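Local coordinates for serine protease inhibitor 4, isoform B (Drosophila melanogaster, PDB 4P0F), which probably inhibits serine-type and perhaps cysteine-type endopeptidases as a serpin, at residues 47-52 / 69-74; 54-59 / 298-303; 206-211 / 219-224; 266-271 / 353-358. All coordinates share one frame; numbering follows the deposited sequence.

Interaction 1 of 4, residues 47-52 / 69-74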
loop_
_atom_site.group_PDB
_atom_site.type_symbol
_atom_site.label_atom_id
_atom_site.label_comp_id
_atom_site.label_asym_id
_atom_site.label_seq_id
_atom_site.Cartn_x
_atom_site.Cartn_y
_atom_site.Cartn_z
ATOM N N MET A 47 -9.965 -8.956 -5.111
ATOM C CA MET A 47 -10.932 -8.831 -6.198
ATOM C C MET A 47 -10.652 -9.872 -7.268
ATOM O O MET A 47 -11.580 -10.501 -7.791
ATOM C CB MET A 47 -10.912 -7.418 -6.801
ATOM C CG MET A 47 -11.572 -6.371 -5.900
ATOM S SD MET A 47 -11.843 -4.774 -6.693
ATOM C CE MET A 47 -10.174 -4.190 -6.820
ATOM N N ALA A 48 -9.383 -10.060 -7.603
ATOM C CA ALA A 48 -9.036 -11.067 -8.601
ATOM C C ALA A 48 -9.394 -12.450 -8.085
ATOM O O ALA A 48 -9.892 -13.286 -8.844
ATOM C CB ALA A 48 -7.568 -10.992 -8.959
ATOM N N ARG A 49 -9.183 -12.689 -6.792
ATOM C CA ARG A 49 -9.496 -14.007 -6.229
ATOM C C ARG A 49 -10.969 -14.390 -6.404
ATOM O O ARG A 49 -11.300 -15.579 -6.523
ATOM C CB ARG A 49 -9.109 -14.061 -4.742
ATOM C CG ARG A 49 -9.362 -15.417 -4.102
ATOM C CD ARG A 49 -10.717 -15.481 -3.429
ATOM N NE ARG A 49 -11.025 -16.813 -2.905
ATOM C CZ ARG A 49 -11.745 -17.742 -3.531
ATOM N NH1 ARG A 49 -12.254 -17.536 -4.749
ATOM N NH2 ARG A 49 -11.968 -18.898 -2.923
ATOM N N LEU A 50 -11.858 -13.400 -6.426
ATOM C CA LEU A 50 -13.289 -13.674 -6.598
ATOM C C LEU A 50 -13.580 -14.409 -7.903
ATOM O O LEU A 50 -14.586 -15.110 -8.017
ATOM C CB LEU A 50 -14.107 -12.388 -6.582
ATOM C CG LEU A 50 -14.037 -11.502 -5.343
ATOM C CD1 LEU A 50 -14.988 -10.330 -5.551
ATOM C CD2 LEU A 50 -14.376 -12.283 -4.083
ATOM N N GLY A 51 -12.703 -14.227 -8.885
ATOM C CA GLY A 51 -12.862 -14.870 -10.177
ATOM C C GLY A 51 -11.993 -16.099 -10.364
ATOM O O GLY A 51 -11.992 -16.698 -11.440
ATOM N N ALA A 52 -11.254 -16.471 -9.322
ATOM C CA ALA A 52 -10.329 -17.594 -9.379
ATOM C C ALA A 52 -10.971 -18.889 -8.898
ATOM O O ALA A 52 -11.965 -18.876 -8.170
ATOM C CB ALA A 52 -9.077 -17.286 -8.554
ATOM N N SER A 69 -12.157 -19.385 2.720
ATOM C CA SER A 69 -12.116 -19.859 1.342
ATOM C C SER A 69 -13.397 -19.516 0.581
ATOM O O SER A 69 -13.533 -19.849 -0.597
ATOM C CB SER A 69 -11.890 -21.366 1.316
ATOM O OG SER A 69 -12.933 -22.033 2.002
ATOM N N ASP A 70 -14.328 -18.854 1.264
ATOM C CA ASP A 70 -15.644 -18.547 0.713
ATOM C C ASP A 70 -15.684 -17.141 0.095
ATOM O O ASP A 70 -15.555 -16.154 0.822
ATOM C CB ASP A 70 -16.696 -18.665 1.811
ATOM C CG ASP A 70 -18.108 -18.585 1.276
ATOM O OD1 ASP A 70 -18.606 -17.460 1.097
ATOM O OD2 ASP A 70 -18.719 -19.648 1.043
ATOM N N PRO A 71 -15.881 -17.040 -1.237
ATOM C CA PRO A 71 -15.849 -15.729 -1.910
ATOM C C PRO A 71 -16.785 -14.667 -1.319
ATOM O O PRO A 71 -16.383 -13.503 -1.219
ATOM C CB PRO A 71 -16.280 -16.059 -3.346
ATOM C CG PRO A 71 -15.969 -17.490 -3.525
ATOM C CD PRO A 71 -16.178 -18.129 -2.187
ATOM N N GLU A 72 -18.007 -15.047 -0.960
ATOM C CA GLU A 72 -18.941 -14.094 -0.374
ATOM C C GLU A 72 -18.431 -13.600 0.981
ATOM O O GLU A 72 -18.535 -12.418 1.287
ATOM C CB GLU A 72 -20.337 -14.714 -0.226
ATOM C CG GLU A 72 -21.366 -13.792 0.443
ATOM C CD GLU A 72 -21.578 -12.476 -0.301
ATOM O OE1 GLU A 72 -20.749 -11.552 -0.137
ATOM O OE2 GLU A 72 -22.586 -12.358 -1.036
ATOM N N GLN A 73 -17.872 -14.493 1.792
ATOM C CA GLN A 73 -17.360 -14.085 3.100
ATOM C C GLN A 73 -16.120 -13.201 2.940
ATOM O O GLN A 73 -15.933 -12.227 3.670
ATOM C CB GLN A 73 -17.055 -15.312 3.966
ATOM C CG GLN A 73 -18.301 -16.106 4.325
ATOM C CD GLN A 73 -18.020 -17.275 5.249
ATOM O OE1 GLN A 73 -16.866 -17.627 5.496
ATOM N NE2 GLN A 73 -19.081 -17.882 5.767
ATOM N N ILE A 74 -15.275 -13.532 1.972
ATOM C CA ILE A 74 -14.108 -12.710 1.682
ATOM C C ILE A 74 -14.550 -11.312 1.264
ATOM O O ILE A 74 -14.053 -10.308 1.775
ATOM C CB ILE A 74 -13.249 -13.335 0.565
ATOM C CG1 ILE A 74 -12.609 -14.637 1.045
ATOM C CG2 ILE A 74 -12.179 -12.365 0.075
ATOM C CD1 ILE A 74 -12.022 -15.460 -0.096
#

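Interaction 2 of 4, residues 54-59 / 298-303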
loop_
_atom_site.group_PDB
_atom_site.type_symbol
_atom_site.label_atom_id
_atom_site.label_comp_id
_atom_site.label_asym_id
_atom_site.label_seq_id
_atom_site.Cartn_x
_atom_site.Cartn_y
_atom_site.Cartn_z
ATOM N N ASN A 54 -10.063 -23.334 -7.908
ATOM C CA ASN A 54 -9.103 -24.410 -7.667
ATOM C C ASN A 54 -7.838 -23.931 -6.951
ATOM O O ASN A 54 -7.922 -23.114 -6.037
ATOM C CB ASN A 54 -8.749 -25.075 -8.996
ATOM C CG ASN A 54 -9.986 -25.485 -9.786
ATOM O OD1 ASN A 54 -10.947 -26.004 -9.223
ATOM N ND2 ASN A 54 -9.970 -25.237 -11.091
ATOM N N GLU A 55 -6.664 -24.424 -7.352
ATOM C CA GLU A 55 -5.422 -24.082 -6.631
ATOM C C GLU A 55 -5.043 -22.608 -6.752
ATOM O O GLU A 55 -4.416 -22.036 -5.843
ATOM C CB GLU A 55 -4.253 -24.950 -7.117
ATOM C CG GLU A 55 -2.989 -24.730 -6.292
ATOM C CD GLU A 55 -1.775 -25.482 -6.796
ATOM O OE1 GLU A 55 -1.917 -26.389 -7.645
ATOM O OE2 GLU A 55 -0.659 -25.143 -6.334
ATOM N N THR A 56 -5.415 -21.970 -7.856
ATOM C CA THR A 56 -5.169 -20.546 -8.000
ATOM C C THR A 56 -5.875 -19.789 -6.879
ATOM O O THR A 56 -5.278 -18.927 -6.223
ATOM C CB THR A 56 -5.640 -20.041 -9.389
ATOM O OG1 THR A 56 -4.925 -20.742 -10.414
ATOM C CG2 THR A 56 -5.397 -18.544 -9.546
ATOM N N ALA A 57 -7.142 -20.111 -6.646
ATOM C CA ALA A 57 -7.903 -19.449 -5.593
ATOM C C ALA A 57 -7.318 -19.760 -4.219
ATOM O O ALA A 57 -7.238 -18.888 -3.360
ATOM C CB ALA A 57 -9.354 -19.867 -5.641
ATOM N N THR A 58 -6.938 -21.012 -4.001
ATOM C CA THR A 58 -6.397 -21.389 -2.705
ATOM C C THR A 58 -5.090 -20.647 -2.416
ATOM O O THR A 58 -4.882 -20.180 -1.290
ATOM C CB THR A 58 -6.167 -22.897 -2.620
ATOM O OG1 THR A 58 -7.400 -23.586 -2.894
ATOM C CG2 THR A 58 -5.690 -23.291 -1.249
ATOM N N GLN A 59 -4.206 -20.561 -3.409
ATOM C CA GLN A 59 -2.952 -19.823 -3.247
ATOM C C GLN A 59 -3.227 -18.371 -2.852
ATOM O O GLN A 59 -2.595 -17.843 -1.933
ATOM C CB GLN A 59 -2.118 -19.854 -4.529
ATOM C CG GLN A 59 -1.347 -21.139 -4.758
ATOM C CD GLN A 59 -0.364 -21.032 -5.916
ATOM O OE1 GLN A 59 -0.265 -19.988 -6.575
ATOM N NE2 GLN A 59 0.369 -22.107 -6.166
ATOM N N GLN A 298 -1.160 -22.492 -16.052
ATOM C CA GLN A 298 -2.073 -23.321 -15.284
ATOM C C GLN A 298 -3.069 -22.488 -14.475
ATOM O O GLN A 298 -3.868 -23.038 -13.720
ATOM C CB GLN A 298 -1.296 -24.246 -14.348
ATOM C CG GLN A 298 -0.479 -25.308 -15.068
ATOM C CD GLN A 298 0.756 -24.752 -15.752
ATOM O OE1 GLN A 298 1.550 -24.034 -15.143
ATOM N NE2 GLN A 298 0.926 -25.084 -17.027
ATOM N N ALA A 299 -3.036 -21.169 -14.643
ATOM C CA ALA A 299 -3.914 -20.288 -13.882
ATOM C C ALA A 299 -5.379 -20.622 -14.117
ATOM O O ALA A 299 -5.776 -20.969 -15.230
ATOM C CB ALA A 299 -3.659 -18.837 -14.242
ATOM N N GLU A 300 -6.173 -20.476 -13.063
ATOM C CA GLU A 300 -7.595 -20.789 -13.090
ATOM C C GLU A 300 -8.423 -19.568 -12.714
ATOM O O GLU A 300 -8.587 -19.264 -11.532
ATOM C CB GLU A 300 -7.884 -21.947 -12.141
ATOM C CG GLU A 300 -7.213 -23.250 -12.589
ATOM C CD GLU A 300 -6.302 -23.909 -11.575
ATOM O OE1 GLU A 300 -5.804 -23.238 -10.653
ATOM O OE2 GLU A 300 -6.075 -25.136 -11.718
ATOM N N PHE A 301 -8.931 -18.860 -13.723
ATOM C CA PHE A 301 -9.736 -17.666 -13.495
ATOM C C PHE A 301 -11.063 -17.774 -14.238
ATOM O O PHE A 301 -11.573 -16.790 -14.772
ATOM C CB PHE A 301 -8.984 -16.406 -13.933
ATOM C CG PHE A 301 -7.920 -15.966 -12.970
ATOM C CD1 PHE A 301 -8.254 -15.367 -11.771
ATOM C CD2 PHE A 301 -6.587 -16.150 -13.270
ATOM C CE1 PHE A 301 -7.274 -14.971 -10.887
ATOM C CE2 PHE A 301 -5.602 -15.750 -12.387
ATOM C CZ PHE A 301 -5.949 -15.157 -11.205
ATOM N N GLY A 302 -11.633 -18.977 -14.242
ATOM C CA GLY A 302 -12.851 -19.233 -14.978
ATOM C C GLY A 302 -14.121 -18.616 -14.433
ATOM O O GLY A 302 -15.180 -18.738 -15.065
ATOM N N LYS A 303 -14.035 -17.949 -13.283
ATOM C CA LYS A 303 -15.215 -17.332 -12.706
ATOM C C LYS A 303 -15.288 -15.830 -12.995
ATOM O O LYS A 303 -16.206 -15.164 -12.529
ATOM C CB LYS A 303 -15.271 -17.607 -11.206
ATOM C CG LYS A 303 -15.896 -18.980 -10.912
ATOM C CD LYS A 303 -15.618 -19.461 -9.491
ATOM C CE LYS A 303 -16.611 -18.914 -8.485
ATOM N NZ LYS A 303 -16.300 -19.384 -7.099
HETATM O O HOH W 1 -5.944 -26.521 -9.364
#

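Interaction 3 of 4, residues 206-211 / 219-224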
loop_
_atom_site.group_PDB
_atom_site.type_symbol
_atom_site.label_atom_id
_atom_site.label_comp_id
_atom_site.label_asym_id
_atom_site.label_seq_id
_atom_site.Cartn_x
_atom_site.Cartn_y
_atom_site.Cartn_z
ATOM N N GLU A 206 5.846 17.903 22.132
ATOM C CA GLU A 206 4.449 17.615 22.425
ATOM C C GLU A 206 4.365 16.301 23.190
ATOM O O GLU A 206 5.341 15.550 23.239
ATOM C CB GLU A 206 3.621 17.506 21.135
ATOM C CG GLU A 206 3.325 18.796 20.387
ATOM C CD GLU A 206 2.230 19.625 21.025
ATOM O OE1 GLU A 206 1.604 19.158 21.999
ATOM O OE2 GLU A 206 1.986 20.749 20.537
ATOM N N ARG A 207 3.215 16.035 23.801
ATOM C CA ARG A 207 2.917 14.697 24.297
ATOM C C ARG A 207 2.467 13.856 23.120
ATOM O O ARG A 207 1.526 14.226 22.415
ATOM C CB ARG A 207 1.833 14.718 25.374
ATOM C CG ARG A 207 2.329 15.097 26.757
ATOM C CD ARG A 207 1.199 15.078 27.771
ATOM N NE ARG A 207 0.867 13.730 28.240
ATOM C CZ ARG A 207 1.468 13.113 29.257
ATOM N NH1 ARG A 207 2.455 13.705 29.920
ATOM N NH2 ARG A 207 1.085 11.894 29.612
ATOM N N PHE A 208 3.164 12.744 22.901
ATOM C CA PHE A 208 2.816 11.783 21.874
ATOM C C PHE A 208 2.829 10.403 22.492
ATOM O O PHE A 208 3.475 10.190 23.516
ATOM C CB PHE A 208 3.805 11.794 20.712
ATOM C CG PHE A 208 3.766 13.036 19.870
ATOM C CD1 PHE A 208 2.652 13.342 19.101
ATOM C CD2 PHE A 208 4.867 13.863 19.804
ATOM C CE1 PHE A 208 2.631 14.469 18.305
ATOM C CE2 PHE A 208 4.857 14.987 18.999
ATOM C CZ PHE A 208 3.737 15.290 18.254
ATOM N N ARG A 209 2.123 9.475 21.864
ATOM C CA ARG A 209 2.249 8.069 22.199
ATOM C C ARG A 209 3.617 7.566 21.753
ATOM O O ARG A 209 3.992 7.717 20.594
ATOM C CB ARG A 209 1.141 7.256 21.534
ATOM C CG ARG A 209 -0.243 7.599 22.026
ATOM C CD ARG A 209 -1.266 6.658 21.438
ATOM N NE ARG A 209 -1.083 5.289 21.905
ATOM C CZ ARG A 209 -1.731 4.242 21.404
ATOM N NH1 ARG A 209 -2.598 4.419 20.417
ATOM N NH2 ARG A 209 -1.507 3.023 21.888
ATOM N N TYR A 210 4.344 6.969 22.693
ATOM C CA TYR A 210 5.753 6.638 22.538
ATOM C C TYR A 210 5.995 5.265 23.153
ATOM O O TYR A 210 5.324 4.896 24.106
ATOM C CB TYR A 210 6.644 7.698 23.227
ATOM C CG TYR A 210 8.034 7.198 23.546
ATOM C CD1 TYR A 210 8.301 6.577 24.755
ATOM C CD2 TYR A 210 9.070 7.308 22.621
ATOM C CE1 TYR A 210 9.549 6.089 25.050
ATOM C CE2 TYR A 210 10.337 6.822 22.912
ATOM C CZ TYR A 210 10.565 6.211 24.129
ATOM O OH TYR A 210 11.807 5.710 24.459
ATOM N N ALA A 211 6.953 4.520 22.619
ATOM C CA ALA A 211 7.411 3.321 23.297
ATOM C C ALA A 211 8.886 3.058 23.078
ATOM O O ALA A 211 9.424 3.241 21.990
ATOM C CB ALA A 211 6.597 2.091 22.844
ATOM N N MET A 219 12.924 2.408 19.047
ATOM C CA MET A 219 11.913 3.191 19.734
ATOM C C MET A 219 10.854 3.555 18.720
ATOM O O MET A 219 11.117 3.565 17.514
ATOM C CB MET A 219 12.517 4.447 20.372
ATOM C CG MET A 219 13.610 4.169 21.374
ATOM S SD MET A 219 14.441 5.663 21.962
ATOM C CE MET A 219 15.664 4.889 23.018
ATOM N N ALA A 220 9.645 3.830 19.194
ATOM C CA ALA A 220 8.568 4.175 18.288
ATOM C C ALA A 220 7.764 5.348 18.805
ATOM O O ALA A 220 7.705 5.596 20.004
ATOM C CB ALA A 220 7.656 2.975 18.056
ATOM N N LEU A 221 7.130 6.043 17.866
ATOM C CA LEU A 221 6.344 7.232 18.136
ATOM C C LEU A 221 5.172 7.229 17.167
ATOM O O LEU A 221 5.308 6.794 16.016
ATOM C CB LEU A 221 7.200 8.510 17.968
ATOM C CG LEU A 221 6.675 9.835 18.522
ATOM C CD1 LEU A 221 6.781 9.862 20.033
ATOM C CD2 LEU A 221 7.450 10.995 17.920
ATOM N N GLU A 222 4.013 7.659 17.649
ATOM C CA GLU A 222 2.842 7.835 16.802
ATOM C C GLU A 222 2.428 9.300 16.753
ATOM O O GLU A 222 2.271 9.943 17.788
ATOM C CB GLU A 222 1.677 6.998 17.306
ATOM C CG GLU A 222 1.241 5.957 16.329
ATOM C CD GLU A 222 0.109 5.100 16.847
ATOM O OE1 GLU A 222 -0.657 5.559 17.729
ATOM O OE2 GLU A 222 -0.000 3.965 16.362
ATOM N N LEU A 223 2.250 9.803 15.540
ATOM C CA LEU A 223 1.822 11.170 15.304
ATOM C C LEU A 223 0.391 11.146 14.769
ATOM O O LEU A 223 0.163 10.694 13.644
ATOM C CB LEU A 223 2.760 11.860 14.314
ATOM C CG LEU A 223 4.251 11.847 14.661
ATOM C CD1 LEU A 223 5.063 12.575 13.603
ATOM C CD2 LEU A 223 4.493 12.464 16.031
ATOM N N PRO A 224 -0.578 11.614 15.570
ATOM C CA PRO A 224 -1.976 11.525 15.139
ATOM C C PRO A 224 -2.391 12.619 14.160
ATOM O O PRO A 224 -1.847 13.714 14.183
ATOM C CB PRO A 224 -2.751 11.650 16.455
ATOM C CG PRO A 224 -1.869 12.466 17.321
ATOM C CD PRO A 224 -0.465 12.061 16.967
HETATM O O HOH W 2 0.277 10.064 19.610
#

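Interaction 4 of 4, residues 266-271 / 353-358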
loop_
_atom_site.group_PDB
_atom_site.type_symbol
_atom_site.label_atom_id
_atom_site.label_comp_id
_atom_site.label_asym_id
_atom_site.label_seq_id
_atom_site.Cartn_x
_atom_site.Cartn_y
_atom_site.Cartn_z
ATOM N N LYS A 266 5.900 13.206 27.161
ATOM C CA LYS A 266 6.461 14.386 26.508
ATOM C C LYS A 266 7.684 13.998 25.688
ATOM O O LYS A 266 8.606 13.357 26.200
ATOM C CB LYS A 266 6.826 15.460 27.542
ATOM C CG LYS A 266 5.630 15.956 28.341
ATOM C CD LYS A 266 6.011 17.067 29.310
ATOM C CE LYS A 266 4.827 17.467 30.178
ATOM N NZ LYS A 266 4.998 18.825 30.767
ATOM N N VAL A 267 7.670 14.373 24.411
ATOM C CA VAL A 267 8.743 14.031 23.489
ATOM C C VAL A 267 9.240 15.266 22.747
ATOM O O VAL A 267 8.445 16.117 22.366
ATOM C CB VAL A 267 8.277 12.979 22.463
ATOM C CG1 VAL A 267 9.344 12.729 21.401
ATOM C CG2 VAL A 267 7.927 11.686 23.173
ATOM N N ALA A 268 10.558 15.357 22.586
ATOM C CA ALA A 268 11.180 16.331 21.695
ATOM C C ALA A 268 11.457 15.609 20.388
ATOM O O ALA A 268 12.340 14.747 20.306
ATOM C CB ALA A 268 12.454 16.898 22.290
ATOM N N LEU A 269 10.660 15.943 19.385
ATOM C CA LEU A 269 10.678 15.266 18.099
ATOM C C LEU A 269 11.442 16.054 17.054
ATOM O O LEU A 269 11.272 17.270 16.951
ATOM C CB LEU A 269 9.240 15.045 17.624
ATOM C CG LEU A 269 9.027 14.561 16.189
ATOM C CD1 LEU A 269 9.618 13.167 15.989
ATOM C CD2 LEU A 269 7.537 14.580 15.867
ATOM N N LYS A 270 12.281 15.364 16.280
ATOM C CA LYS A 270 12.810 15.929 15.039
ATOM C C LYS A 270 12.531 14.945 13.914
ATOM O O LYS A 270 12.862 13.768 14.008
ATOM C CB LYS A 270 14.307 16.247 15.136
ATOM C CG LYS A 270 14.627 17.405 16.064
ATOM C CD LYS A 270 16.124 17.582 16.232
ATOM C CE LYS A 270 16.505 19.049 16.272
ATOM N NZ LYS A 270 15.906 19.784 17.418
ATOM N N LEU A 271 11.908 15.441 12.853
ATOM C CA LEU A 271 11.469 14.604 11.739
ATOM C C LEU A 271 11.817 15.279 10.422
ATOM O O LEU A 271 11.558 16.465 10.269
ATOM C CB LEU A 271 9.961 14.368 11.817
ATOM C CG LEU A 271 9.349 13.412 10.799
ATOM C CD1 LEU A 271 9.831 11.993 11.068
ATOM C CD2 LEU A 271 7.845 13.485 10.892
ATOM N N GLU A 353 14.019 12.514 23.798
ATOM C CA GLU A 353 14.379 12.891 22.432
ATOM C C GLU A 353 14.052 11.763 21.457
ATOM O O GLU A 353 14.351 10.591 21.703
ATOM C CB GLU A 353 15.859 13.250 22.350
ATOM C CG GLU A 353 16.227 14.438 23.225
ATOM C CD GLU A 353 17.651 14.894 23.018
ATOM O OE1 GLU A 353 18.461 14.099 22.500
ATOM O OE2 GLU A 353 17.953 16.051 23.365
ATOM N N PHE A 354 13.409 12.130 20.356
ATOM C CA PHE A 354 13.122 11.201 19.281
ATOM C C PHE A 354 13.515 11.897 17.988
ATOM O O PHE A 354 12.722 12.639 17.414
ATOM C CB PHE A 354 11.647 10.801 19.281
ATOM C CG PHE A 354 11.330 9.632 18.394
ATOM C CD1 PHE A 354 11.170 9.797 17.036
ATOM C CD2 PHE A 354 11.181 8.361 18.927
ATOM C CE1 PHE A 354 10.876 8.717 16.210
ATOM C CE2 PHE A 354 10.883 7.287 18.117
ATOM C CZ PHE A 354 10.726 7.456 16.756
ATOM N N PHE A 355 14.768 11.702 17.582
ATOM C CA PHE A 355 15.357 12.437 16.465
ATOM C C PHE A 355 15.514 11.472 15.309
ATOM O O PHE A 355 16.407 10.623 15.327
ATOM C CB PHE A 355 16.724 13.043 16.829
ATOM C CG PHE A 355 16.685 14.115 17.904
ATOM C CD1 PHE A 355 15.488 14.635 18.376
ATOM C CD2 PHE A 355 17.871 14.606 18.434
ATOM C CE1 PHE A 355 15.475 15.621 19.354
ATOM C CE2 PHE A 355 17.863 15.588 19.413
ATOM C CZ PHE A 355 16.666 16.094 19.874
ATOM N N ALA A 356 14.645 11.588 14.313
ATOM C CA ALA A 356 14.644 10.657 13.185
ATOM C C ALA A 356 15.670 11.091 12.144
ATOM O O ALA A 356 15.328 11.470 11.004
ATOM C CB ALA A 356 13.260 10.567 12.578
ATOM N N ASP A 357 16.934 11.065 12.554
ATOM C CA ASP A 357 18.017 11.601 11.740
ATOM C C ASP A 357 18.901 10.497 11.186
ATOM O O ASP A 357 20.082 10.711 10.908
ATOM C CB ASP A 357 18.858 12.600 12.549
ATOM C CG ASP A 357 19.519 11.978 13.775
ATOM O OD1 ASP A 357 19.416 10.756 13.997
ATOM O OD2 ASP A 357 20.174 12.733 14.521
ATOM N N HIS A 358 18.323 9.308 11.057
ATOM C CA HIS A 358 18.990 8.199 10.394
ATOM C C HIS A 358 17.877 7.258 9.948
ATOM O O HIS A 358 16.717 7.510 10.271
ATOM C CB HIS A 358 20.032 7.543 11.316
ATOM C CG HIS A 358 19.470 6.965 12.578
ATOM N ND1 HIS A 358 19.593 7.588 13.803
ATOM C CD2 HIS A 358 18.817 5.805 12.814
ATOM C CE1 HIS A 358 19.026 6.840 14.733
ATOM N NE2 HIS A 358 18.547 5.753 14.158
#

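Interaction 1 of 4, residues 47-52 / 69-74
The end of helix 38-49 in the serpin fold meets the start of helix 71-84 through R49 and L50 on one side and S69, P71 and I74 on the other. R49 sends CG out anti to its backbone N (chi1 -178°), a bend at the next torsion sets CD within 3.6 Å of I74 CD1, and the two side chains cross at about a right angle. The methyl CD1 of I74 lies 3.3 Å from R49 NE. P71 CG lies over one face of the guanidinium, 3.9 Å from R49 NH1, while R49 NH2 comes within 3.0 Å of the carbonyl oxygen S69 O. Helix 54-64, between the two segments in the chain, supplies the countercharge: D61 forms a salt bridge with R49 NE, so one arginine bridges three successive helices. An alanine here would probably leave D61 without its positive partner and open a gap beside I74 CD1 and the proline ring. L50 reaches the same turn with a methyl, its CD2 3.7 Å from P71 O. D70 occupies the N-cap of helix 71-84 and accepts from Q73 N at 3.1 Å through the anti lone pair of OD1. Proline suits the next position, since a first-turn residue needs no N-H for helix bonding. A type I turn runs from R49 to A52.

Interaction 2 of 4, residues 54-59 / 298-303
T56 and E300 hold each other through three hydrogen bonds that use both the side chain and the backbone of each. The threonine hydroxyl has OG1 anti to its carbonyl carbon (chi1 -60°), where it donates to E300 OE1 at 2.7 Å and accepts from the backbone N of E300 at 2.9 Å. The backbone N of T56 also donates to E300 OE1, at 3.1 Å, so this oxygen is gripped twice, from opposite faces of the carboxylate plane: T56 N meets it nearly along its C-O axis, and T56 OG1 on the anti side, out of plane. To bring the carboxylate there the glutamate chain bends at chi2 (124°), well off a staggered value. E300 OE2 accepts a hydrogen bond from a water at 2.7 Å, and that water accepts from E55 N. A carboxylate thus sits at the N-terminal end of helix 54-64, where backbone N-H groups point out of the helix and a negative charge is likely to be welcome; R293 adds a salt bridge to OE2. The acid comes from the loop that leads into strand 311-324, so the helix is tied to a distant part of the sequence. N54 flanks the glutamate, crossing it at about a right angle, with N54 ND2 3.7 Å from E300 CG. T56 CG2 stands over one face of the F301 ring, 4.2 Å from its centroid, in a CH-pi contact, and threonine suits this place because it carries a hydroxyl and a methyl on the same carbon. Beyond it, F301 reaches L311 and V313.

Interaction 3 of 4, residues 206-211 / 219-224
F208 and L223 meet, ring against methyl, in the hairpin of strands 197-213 and 218-224, which strand 230-237 continues in sheet B of the serpin fold. L223 CD2 stands almost straight above the middle of the F208 ring, 3.5 Å from its centroid, in a CH-pi contact. P224 CD approaches the ring edge near its plane, and F208 CB touches L221 CD1 at 3.6 Å. An alanine at F208 would probably leave the L223 methyl without its aromatic platform and open a gap beside P224. Y210 and L221 form a non-hydrogen-bonded pair; with CG anti to its backbone N (chi1 159°), the tyrosine offers its ring edge to L221 CD1, while Y210 OH lies 3.6 Å from M219 SD. R209 and E222 run side by side in the same direction, their charged planes nearly perpendicular (89°). R209 NH1 is 3.5 Å from E222 OE1, a salt bridge of charge alone, since the oxygen lies well out of the guanidinium plane. Two 2.9 Å bonds join A211 and A220, A211 N to A220 O and A220 N to A211 O. E222 N bonds directly to R209 O, while a water accepting from R209 N and donating to E222 O makes the return link. Backbone pairing is thus direct at the alanines and partly water-bridged between R209 and E222, whose side-chain charges attract with probably little dependence on exact alignment.

Interaction 4 of 4, residues 266-271 / 353-358
A268 O accepts the backbone N-H of F354 at 2.8 Å and nearly straight (170°), while E353 CA and the edge of the F355 ring close on this oxygen: F355 CE1 lies 3.4 Å from A268 O. K270 continues the pairing as both donor and acceptor, its N donating to F354 O at 3.0 Å and its O accepting from A356 N at 2.8 Å. The two strands run parallel, their axes 7° apart, and belong to sheet C of the serpin fold; strand 352-355 follows the reactive-centre region. On one face K270 and F355 lie side by side, pointing the same way. K270 CD sits over the ring centre, 3.7 Å from the F355 centroid, and E353 CB packs toward the rim of the opposite face. A lysine suits this place because its methylenes cover the ring while NZ, in an off-centre cation-pi contact, remains able to reach S203 by a weak hydrogen bond. The other face is apolar: V267 CG1 meets F354 CB at 3.7 Å, and L269 CD1 lies 3.9 Å from F354 CD1. Past the strand, A356 centres an inverse gamma turn and rests its CB against L271 CD1.

How the interactions relate
The four contacts form two pairs on opposite sides of the molecule's centre. Interactions 1 and 2, with centres 11 Å apart, touch through G51 O and K303 N at 3.0 Å and through A52 packed on F301. Interactions 3 and 4, 10 Å apart, share neighbouring strands: E206 O approaches V267 N at 2.9 Å, and L221 packs on L269. Between interactions 2 and 4 the centres lie 48 Å apart. Strand 328-341 is inserted between strands 161-174 and 311-324, as expected of a cleaved serpin; A48 and F301 pack on those flanking strands, while interaction 4 holds strand 352-355, downstream of the insert and joined to it by no modelled chain.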